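Local atomic coordinates of rhino (Drosophila simulans, PDB entry 5XYW), a protein that is an HP1-like germline chromatin protein whose chromo shadow domain dimerises and binds another protein, probably to direct piRNA cluster expression. Residues 10-15 and 39-44; 25-30 and 44-49. All blocks are in the same frame, centred on the assembly; numbering follows the deposited sequence.

Contact 1: 10-15 and 39-44; sequences LDRGLE and SIDAVP
Arg12 reaches from the loop before strand 16-24 to the polar side chains of residues 39-44, and Leu10 and Asp41 share the contact with it. Its CB leaves the backbone without aiming at the strand, and CG and CD lengthen the arm. A bend about the CG–CD bond (chi3 144°) then swings the guanidinium in, so that Arg12 and Asp41 meet tip to tip. The first nitrogen, Arg12 NE, comes within 3.3 Å of Asp41 OD2 in a salt bridge. The N-H aims poorly, at 121°, so the hydrogen bond within that pair is weak, and the guanidinium and carboxylate planes are turned 54° apart. Next along, Arg12 CZ lies 3.5 Å from Ser39 OG. The two terminal nitrogens straddle the same hydroxyl: Arg12 NH1 is 3.3 Å and Arg12 NH2 3.2 Å from Ser39 OG. Arg12 NH2 also comes to 3.4 Å from Asp41 OD1, so both carboxylate oxygens lie near the arginine. Earlier in the loop, the backbone O of Leu10 sits 2.6 Å from Asp41 OD2, while Leu10 CD2 approaches Ala42 O more loosely, at 4.4 Å. Ser39 and Asp41 thus face the loop and Ile40, between them, turns away, the alternation expected of an extended chain. Asp41 OD2 has a further, weak hydrogen bond from Trp34 NE1 on strand 28-34. Strand 40-44 is an outer strand of the chain's three-stranded sheet: through their backbones Asp41 pairs with Val32 and Val43 with Leu30, whereas Ala42 N bonds to a side chain of another protein. The N-terminal loop therefore crosses beside this partner-binding strand, with Leu10 also packing on the other protein's chain.

Contact 2: 25-30 and 44-49; sequences MKELFL and PMKYIR
With CG anti to the carbonyl carbon (chi1 -86°), the Phe29 ring lies alongside Pro44; Leu28, with CG anti to the backbone N (chi1 -174°), runs beside Met45 in the same direction. Here the sheet of the chromo shadow domain gives way to helix 45-51. Phe29 and Pro44 form an antiparallel, non-hydrogen-bonded pair, and Phe29 CE1 touches Pro44 CG at 3.7 Å. An alanine here in place of Phe29 would remove the ring that lies along Pro44 and would probably leave the strand less firmly packed where the helix begins. Pro44 is also the N-cap residue, and the Glu27 side chain crosses it obliquely, bringing Glu27 OE1 to 3.5 Å from Pro44 CB, while Glu27 OE2 stays 4.0 Å from Lys46 NZ, nearby opposite charges short of a salt bridge. On the side facing helix 53-61, Leu28 CB meets Met45 CB at 3.6 Å, and Leu30 CD1 meets Ile48 CG2 at 3.5 Å. Phe60 of that helix packs on Leu28, Leu30 and Met45, and Cys22 of the second subunit also touches Met45, placing the contact beside the dimer interface. The helix start is tied to the strand by Met45 N, which donates to Leu28 O (2.8 Å, 166°) from above the carbonyl plane.

In the fold
Contacts 1 and 2 lie about 12 Å apart between centres and meet at Pro44, the end of strand 40-44 and the residue before helix 45-51. Val43 N probably donates to Leu30 O at 2.8 Å, which joins the strand of contact 1 directly to the one in contact 2. Side chains bridge them too: Ala42 CB is 3.9 Å from Phe29 CD1, and Val43 CG1 is 4.2 Å from Ile48 CB. The chain of another protein reaches both contacts, packing on Phe29 and on the shared Pro44. Contact 2 also borders the second subunit, where Arg49 makes a cation-pi interaction with Phe59 of that subunit. Partner binding and dimerisation thus converge on neighbouring elements.

Contact 1: 10-15 and 39-44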
ATOM      1  N   LEU A  10     -16.888   3.614   7.423  1.00 97.03           N
ATOM      2  CA  LEU A  10     -15.512   4.050   7.184  1.00 99.24           C
ATOM      3  C   LEU A  10     -15.385   4.719   5.825  1.00100.78           C
ATOM      4  O   LEU A  10     -14.528   5.573   5.615  1.00 99.46           O
ATOM      5  CB  LEU A  10     -14.536   2.877   7.211  1.00 96.24           C
ATOM      6  CG  LEU A  10     -14.203   1.870   8.306  1.00 84.10           C
ATOM      7  CD1 LEU A  10     -15.402   1.280   9.036  1.00 82.28           C
ATOM      8  CD2 LEU A  10     -13.462   0.790   7.576  1.00 74.88           C
ATOM      9  N   ASP A  11     -16.184   4.277   4.866  1.00107.89           N
ATOM     10  CA  ASP A  11     -16.339   5.059   3.647  1.00112.15           C
ATOM     11  C   ASP A  11     -17.744   5.642   3.682  1.00113.39           C
ATOM     12  O   ASP A  11     -18.739   4.991   3.347  1.00117.24           O
ATOM     13  CB  ASP A  11     -16.110   4.242   2.396  1.00105.13           C
ATOM     14  CG  ASP A  11     -15.973   5.108   1.178  1.00 99.58           C
ATOM     15  OD1 ASP A  11     -17.005   5.659   0.740  1.00107.27           O
ATOM     16  OD2 ASP A  11     -14.838   5.245   0.665  1.00 89.10           O
ATOM     17  N   ARG A  12     -17.789   6.893   4.106  1.00104.89           N
ATOM     18  CA  ARG A  12     -18.989   7.521   4.604  1.00 94.61           C
ATOM     19  C   ARG A  12     -19.573   8.489   3.592  1.00102.54           C
ATOM     20  O   ARG A  12     -20.313   9.409   3.945  1.00 98.31           O
ATOM     21  CB  ARG A  12     -18.647   8.238   5.906  1.00 93.15           C
ATOM     22  CG  ARG A  12     -17.246   7.883   6.396  1.00 87.32           C
ATOM     23  CD  ARG A  12     -16.804   8.739   7.564  1.00 96.71           C
ATOM     24  NE  ARG A  12     -15.997   7.968   8.510  1.00105.22           N
ATOM     25  CZ  ARG A  12     -15.646   8.400   9.718  1.00115.72           C
ATOM     26  NH1 ARG A  12     -16.024   9.602  10.127  1.00131.14           N
ATOM     27  NH2 ARG A  12     -14.914   7.637  10.519  1.00108.11           N
ATOM     28  N   GLY A  13     -19.235   8.272   2.327  1.00110.68           N
ATOM     29  CA  GLY A  13     -19.713   9.119   1.251  1.00113.51           C
ATOM     30  C   GLY A  13     -19.381  10.591   1.432  1.00112.76           C
ATOM     31  O   GLY A  13     -20.233  11.454   1.235  1.00115.48           O
ATOM     32  N   LEU A  14     -18.143  10.876   1.821  1.00109.53           N
ATOM     33  CA  LEU A  14     -17.679  12.249   1.919  1.00 98.05           C
ATOM     34  C   LEU A  14     -16.655  12.482   0.811  1.00 99.02           C
ATOM     35  O   LEU A  14     -16.290  11.556   0.083  1.00 97.14           O
ATOM     36  CB  LEU A  14     -17.071  12.532   3.298  1.00 96.68           C
ATOM     37  CG  LEU A  14     -17.850  12.113   4.554  1.00 98.33           C
ATOM     38  CD1 LEU A  14     -17.122  12.529   5.820  1.00 96.17           C
ATOM     39  CD2 LEU A  14     -19.242  12.694   4.554  1.00 97.19           C
ATOM     40  N   GLU A  15     -16.203  13.721   0.666  1.00102.75           N
ATOM     41  CA  GLU A  15     -15.139  14.016  -0.281  1.00102.20           C
ATOM     42  C   GLU A  15     -13.803  13.887   0.420  1.00 96.54           C
ATOM     43  O   GLU A  15     -13.652  14.361   1.552  1.00 90.91           O
ATOM     44  CB  GLU A  15     -15.289  15.416  -0.874  1.00112.06           C
ATOM     45  CG  GLU A  15     -16.424  15.556  -1.870  1.00118.27           C
ATOM     46  CD  GLU A  15     -16.618  16.994  -2.315  1.00129.71           C
ATOM     47  OE1 GLU A  15     -15.935  17.891  -1.762  1.00132.67           O
ATOM     48  OE2 GLU A  15     -17.451  17.224  -3.220  1.00133.02           O
ATOM     49  N   SER A  39     -11.557  12.747  11.653  1.00101.33           N
ATOM     50  CA  SER A  39     -11.050  11.399  11.876  1.00101.48           C
ATOM     51  C   SER A  39     -10.270  10.849  10.668  1.00 97.80           C
ATOM     52  O   SER A  39     -10.486  11.245   9.521  1.00103.02           O
ATOM     53  CB  SER A  39     -12.195  10.455  12.253  1.00106.75           C
ATOM     54  OG  SER A  39     -12.950  10.067  11.122  1.00104.79           O
ATOM     55  N   ILE A  40      -9.335   9.955  10.960  1.00 83.95           N
ATOM     56  CA  ILE A  40      -8.523   9.291   9.954  1.00 70.34           C
ATOM     57  C   ILE A  40      -9.049   7.887   9.732  1.00 64.40           C
ATOM     58  O   ILE A  40      -9.466   7.214  10.673  1.00 71.96           O
ATOM     59  CB  ILE A  40      -7.053   9.220  10.380  1.00 63.24           C
ATOM     60  CG1 ILE A  40      -6.622  10.579  10.940  1.00 77.18           C
ATOM     61  CG2 ILE A  40      -6.175   8.741   9.239  1.00 57.17           C
ATOM     62  CD1 ILE A  40      -5.283  10.574  11.604  1.00 83.06           C
ATOM     63  N   ASP A  41      -9.052   7.460   8.482  1.00 59.21           N
ATOM     64  CA  ASP A  41      -9.560   6.157   8.120  1.00 67.88           C
ATOM     65  C   ASP A  41      -8.499   5.414   7.351  1.00 74.76           C
ATOM     66  O   ASP A  41      -7.744   6.011   6.567  1.00 72.91           O
ATOM     67  CB  ASP A  41     -10.835   6.259   7.286  1.00 69.34           C
ATOM     68  CG  ASP A  41     -12.016   6.700   8.096  1.00 75.51           C
ATOM     69  OD1 ASP A  41     -11.813   7.142   9.245  1.00 80.99           O
ATOM     70  OD2 ASP A  41     -13.147   6.615   7.585  1.00 76.91           O
ATOM     71  N   ALA A  42      -8.430   4.112   7.615  1.00 69.83           N
ATOM     72  CA  ALA A  42      -7.643   3.209   6.808  1.00 57.01           C
ATOM     73  C   ALA A  42      -8.549   2.806   5.668  1.00 60.29           C
ATOM     74  O   ALA A  42      -9.692   2.403   5.894  1.00 69.34           O
ATOM     75  CB  ALA A  42      -7.190   2.018   7.605  1.00 59.81           C
ATOM     76  N   VAL A  43      -8.078   2.979   4.441  1.00 57.13           N
ATOM     77  CA  VAL A  43      -8.881   2.641   3.288  1.00 57.71           C
ATOM     78  C   VAL A  43      -7.981   1.899   2.346  1.00 69.25           C
ATOM     79  O   VAL A  43      -6.866   2.335   2.113  1.00 82.43           O
ATOM     80  CB  VAL A  43      -9.467   3.882   2.621  1.00 71.45           C
ATOM     81  CG1 VAL A  43     -10.266   3.488   1.378  1.00 83.01           C
ATOM     82  CG2 VAL A  43     -10.328   4.655   3.611  1.00 60.94           C
ATOM     83  N   PRO A  44      -8.437   0.752   1.830  1.00 77.99           N
ATOM     84  CA  PRO A  44      -7.592   0.028   0.881  1.00 89.83           C
ATOM     85  C   PRO A  44      -7.278   0.857  -0.362  1.00101.83           C
ATOM     86  O   PRO A  44      -8.138   1.567  -0.887  1.00102.36           O
ATOM     87  CB  PRO A  44      -8.434  -1.205   0.534  1.00 85.14           C
ATOM     88  CG  PRO A  44      -9.313  -1.389   1.692  1.00 73.18           C
ATOM     89  CD  PRO A  44      -9.634  -0.024   2.197  1.00 74.53           C
TER

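Contact 2: 25-30 and 44-49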
ATOM      1  N   MET A  25       0.451  -3.891   3.483  1.00 76.58           N
ATOM      2  CA  MET A  25       0.309  -5.286   3.929  1.00 75.67           C
ATOM      3  C   MET A  25      -0.020  -6.145   2.701  1.00 82.81           C
ATOM      4  O   MET A  25       0.409  -5.817   1.592  1.00 92.44           O
ATOM      5  CB  MET A  25      -0.769  -5.417   5.017  1.00 70.24           C
ATOM      6  CG  MET A  25      -0.547  -4.488   6.193  1.00 74.69           C
ATOM      7  SD  MET A  25      -1.635  -4.681   7.631  1.00 49.82           S
ATOM      8  CE  MET A  25      -1.510  -6.448   7.896  1.00 90.23           C
ATOM      9  N   LYS A  26      -0.768  -7.232   2.883  1.00 76.30           N
ATOM     10  CA  LYS A  26      -1.334  -7.957   1.742  1.00 78.20           C
ATOM     11  C   LYS A  26      -2.051  -6.949   0.857  1.00 80.94           C
ATOM     12  O   LYS A  26      -2.018  -7.030  -0.360  1.00 94.40           O
ATOM     13  CB  LYS A  26      -2.306  -9.058   2.184  1.00 77.25           C
ATOM     14  CG  LYS A  26      -3.224  -8.645   3.352  1.00 94.35           C
ATOM     15  CD  LYS A  26      -4.263  -9.718   3.722  1.00108.11           C
ATOM     16  CE  LYS A  26      -5.370  -9.852   2.669  1.00113.89           C
ATOM     17  NZ  LYS A  26      -6.454 -10.801   3.096  1.00108.76           N
ATOM     18  N   GLU A  27      -2.707  -5.991   1.487  1.00 74.22           N
ATOM     19  CA  GLU A  27      -3.239  -4.876   0.760  1.00 74.30           C
ATOM     20  C   GLU A  27      -2.512  -3.618   1.208  1.00 72.98           C
ATOM     21  O   GLU A  27      -2.012  -3.542   2.332  1.00 69.13           O
ATOM     22  CB  GLU A  27      -4.746  -4.768   0.958  1.00 67.96           C
ATOM     23  CG  GLU A  27      -5.488  -5.731   0.072  1.00 86.16           C
ATOM     24  CD  GLU A  27      -6.977  -5.535   0.126  1.00107.41           C
ATOM     25  OE1 GLU A  27      -7.411  -4.521   0.710  1.00104.69           O
ATOM     26  OE2 GLU A  27      -7.712  -6.394  -0.410  1.00125.58           O
ATOM     27  N   LEU A  28      -2.412  -2.661   0.293  1.00 62.54           N
ATOM     28  CA  LEU A  28      -1.882  -1.360   0.616  1.00 65.79           C
ATOM     29  C   LEU A  28      -2.993  -0.535   1.263  1.00 69.70           C
ATOM     30  O   LEU A  28      -4.133  -0.518   0.796  1.00 76.78           O
ATOM     31  CB  LEU A  28      -1.344  -0.699  -0.644  1.00 57.51           C
ATOM     32  CG  LEU A  28      -0.601   0.625  -0.568  1.00 55.19           C
ATOM     33  CD1 LEU A  28       0.416   0.668   0.560  1.00 48.43           C
ATOM     34  CD2 LEU A  28       0.079   0.841  -1.885  1.00 71.19           C
ATOM     35  N   PHE A  29      -2.679   0.118   2.366  1.00 65.34           N
ATOM     36  CA  PHE A  29      -3.671   0.938   3.042  1.00 63.25           C
ATOM     37  C   PHE A  29      -3.263   2.384   3.008  1.00 57.35           C
ATOM     38  O   PHE A  29      -2.093   2.706   3.186  1.00 58.53           O
ATOM     39  CB  PHE A  29      -3.862   0.497   4.494  1.00 70.32           C
ATOM     40  CG  PHE A  29      -4.846  -0.604   4.649  1.00 70.68           C
ATOM     41  CD1 PHE A  29      -6.204  -0.333   4.610  1.00 72.42           C
ATOM     42  CD2 PHE A  29      -4.415  -1.912   4.795  1.00 59.93           C
ATOM     43  CE1 PHE A  29      -7.120  -1.356   4.727  1.00 80.93           C
ATOM     44  CE2 PHE A  29      -5.315  -2.938   4.900  1.00 59.46           C
ATOM     45  CZ  PHE A  29      -6.670  -2.673   4.881  1.00 74.55           C
ATOM     46  N   LEU A  30      -4.232   3.249   2.765  1.00 59.12           N
ATOM     47  CA  LEU A  30      -3.997   4.670   2.841  1.00 64.47           C
ATOM     48  C   LEU A  30      -4.761   5.172   4.019  1.00 61.82           C
ATOM     49  O   LEU A  30      -5.917   4.814   4.226  1.00 62.30           O
ATOM     50  CB  LEU A  30      -4.430   5.414   1.564  1.00 60.04           C
ATOM     51  CG  LEU A  30      -3.861   4.977   0.210  1.00 56.24           C
ATOM     52  CD1 LEU A  30      -4.076   6.082  -0.769  1.00 62.25           C
ATOM     53  CD2 LEU A  30      -2.384   4.593   0.272  1.00 48.30           C
ATOM     54  N   PRO A  44      -8.437   0.752   1.830  1.00 77.99           N
ATOM     55  CA  PRO A  44      -7.592   0.028   0.881  1.00 89.83           C
ATOM     56  C   PRO A  44      -7.278   0.857  -0.362  1.00101.83           C
ATOM     57  O   PRO A  44      -8.138   1.567  -0.887  1.00102.36           O
ATOM     58  CB  PRO A  44      -8.434  -1.205   0.534  1.00 85.14           C
ATOM     59  CG  PRO A  44      -9.313  -1.389   1.692  1.00 73.18           C
ATOM     60  CD  PRO A  44      -9.634  -0.024   2.197  1.00 74.53           C
ATOM     61  N   MET A  45      -6.025   0.770  -0.791  1.00116.56           N
ATOM     62  CA  MET A  45      -5.508   1.488  -1.946  1.00120.41           C
ATOM     63  C   MET A  45      -6.403   1.417  -3.176  1.00115.12           C
ATOM     64  O   MET A  45      -6.640   2.416  -3.831  1.00116.78           O
ATOM     65  CB  MET A  45      -4.129   0.941  -2.299  1.00126.85           C
ATOM     66  CG  MET A  45      -3.771   1.073  -3.764  1.00132.60           C
ATOM     67  SD  MET A  45      -3.407   2.755  -4.287  1.00 62.88           S
ATOM     68  CE  MET A  45      -1.830   2.406  -5.070  1.00 80.73           C
ATOM     69  N   LYS A  46      -6.879   0.222  -3.489  1.00101.97           N
ATOM     70  CA  LYS A  46      -7.669  -0.015  -4.686  1.00 98.98           C
ATOM     71  C   LYS A  46      -8.933   0.839  -4.721  1.00106.17           C
ATOM     72  O   LYS A  46      -9.242   1.500  -5.725  1.00118.85           O
ATOM     73  CB  LYS A  46      -8.008  -1.500  -4.766  1.00106.17           C
ATOM     74  CG  LYS A  46      -6.822  -2.388  -4.351  1.00111.73           C
ATOM     75  CD  LYS A  46      -7.126  -3.882  -4.444  1.00110.90           C
ATOM     76  CE  LYS A  46      -5.853  -4.715  -4.252  1.00108.61           C
ATOM     77  NZ  LYS A  46      -6.115  -6.184  -4.117  1.00100.11           N
ATOM     78  N   TYR A  47      -9.653   0.846  -3.610  1.00103.20           N
ATOM     79  CA  TYR A  47     -10.879   1.629  -3.501  1.00100.39           C
ATOM     80  C   TYR A  47     -10.603   3.107  -3.757  1.00 93.93           C
ATOM     81  O   TYR A  47     -11.190   3.731  -4.645  1.00 93.85           O
ATOM     82  CB  TYR A  47     -11.514   1.466  -2.113  1.00106.56           C
ATOM     83  CG  TYR A  47     -12.012   0.081  -1.751  1.00106.12           C
ATOM     84  CD1 TYR A  47     -11.547  -1.053  -2.403  1.00105.01           C
ATOM     85  CD2 TYR A  47     -12.957  -0.088  -0.744  1.00114.67           C
ATOM     86  CE1 TYR A  47     -12.001  -2.320  -2.062  1.00101.13           C
ATOM     87  CE2 TYR A  47     -13.419  -1.351  -0.397  1.00115.41           C
ATOM     88  CZ  TYR A  47     -12.934  -2.466  -1.060  1.00108.49           C
ATOM     89  OH  TYR A  47     -13.380  -3.732  -0.727  1.00111.47           O
ATOM     90  N   ILE A  48      -9.695   3.653  -2.962  1.00 91.20           N
ATOM     91  CA  ILE A  48      -9.397   5.071  -3.000  1.00 93.95           C
ATOM     92  C   ILE A  48      -8.875   5.460  -4.388  1.00 91.85           C
ATOM     93  O   ILE A  48      -9.174   6.530  -4.899  1.00 82.26           O
ATOM     94  CB  ILE A  48      -8.376   5.433  -1.887  1.00 85.91           C
ATOM     95  CG1 ILE A  48      -8.358   6.929  -1.600  1.00 80.02           C
ATOM     96  CG2 ILE A  48      -6.994   4.910  -2.204  1.00 91.80           C
ATOM     97  CD1 ILE A  48      -9.393   7.336  -0.590  1.00 87.61           C
ATOM     98  N   ARG A  49      -8.145   4.547  -5.012  1.00100.00           N
ATOM     99  CA  ARG A  49      -7.445   4.825  -6.253  1.00103.53           C
ATOM    100  C   ARG A  49      -8.395   4.776  -7.419  1.00100.51           C
ATOM    101  O   ARG A  49      -8.136   5.381  -8.441  1.00106.10           O
ATOM    102  CB  ARG A  49      -6.310   3.826  -6.483  1.00112.19           C
ATOM    103  CG  ARG A  49      -6.791   2.534  -7.093  1.00114.03           C
ATOM    104  CD  ARG A  49      -5.693   1.547  -7.367  1.00115.96           C
ATOM    105  NE  ARG A  49      -5.971   0.855  -8.619  1.00117.94           N
ATOM    106  CZ  ARG A  49      -5.322  -0.221  -9.033  1.00117.88           C
ATOM    107  NH1 ARG A  49      -4.362  -0.727  -8.282  1.00106.54           N
ATOM    108  NH2 ARG A  49      -5.634  -0.788 -10.190  1.00130.25           N
TER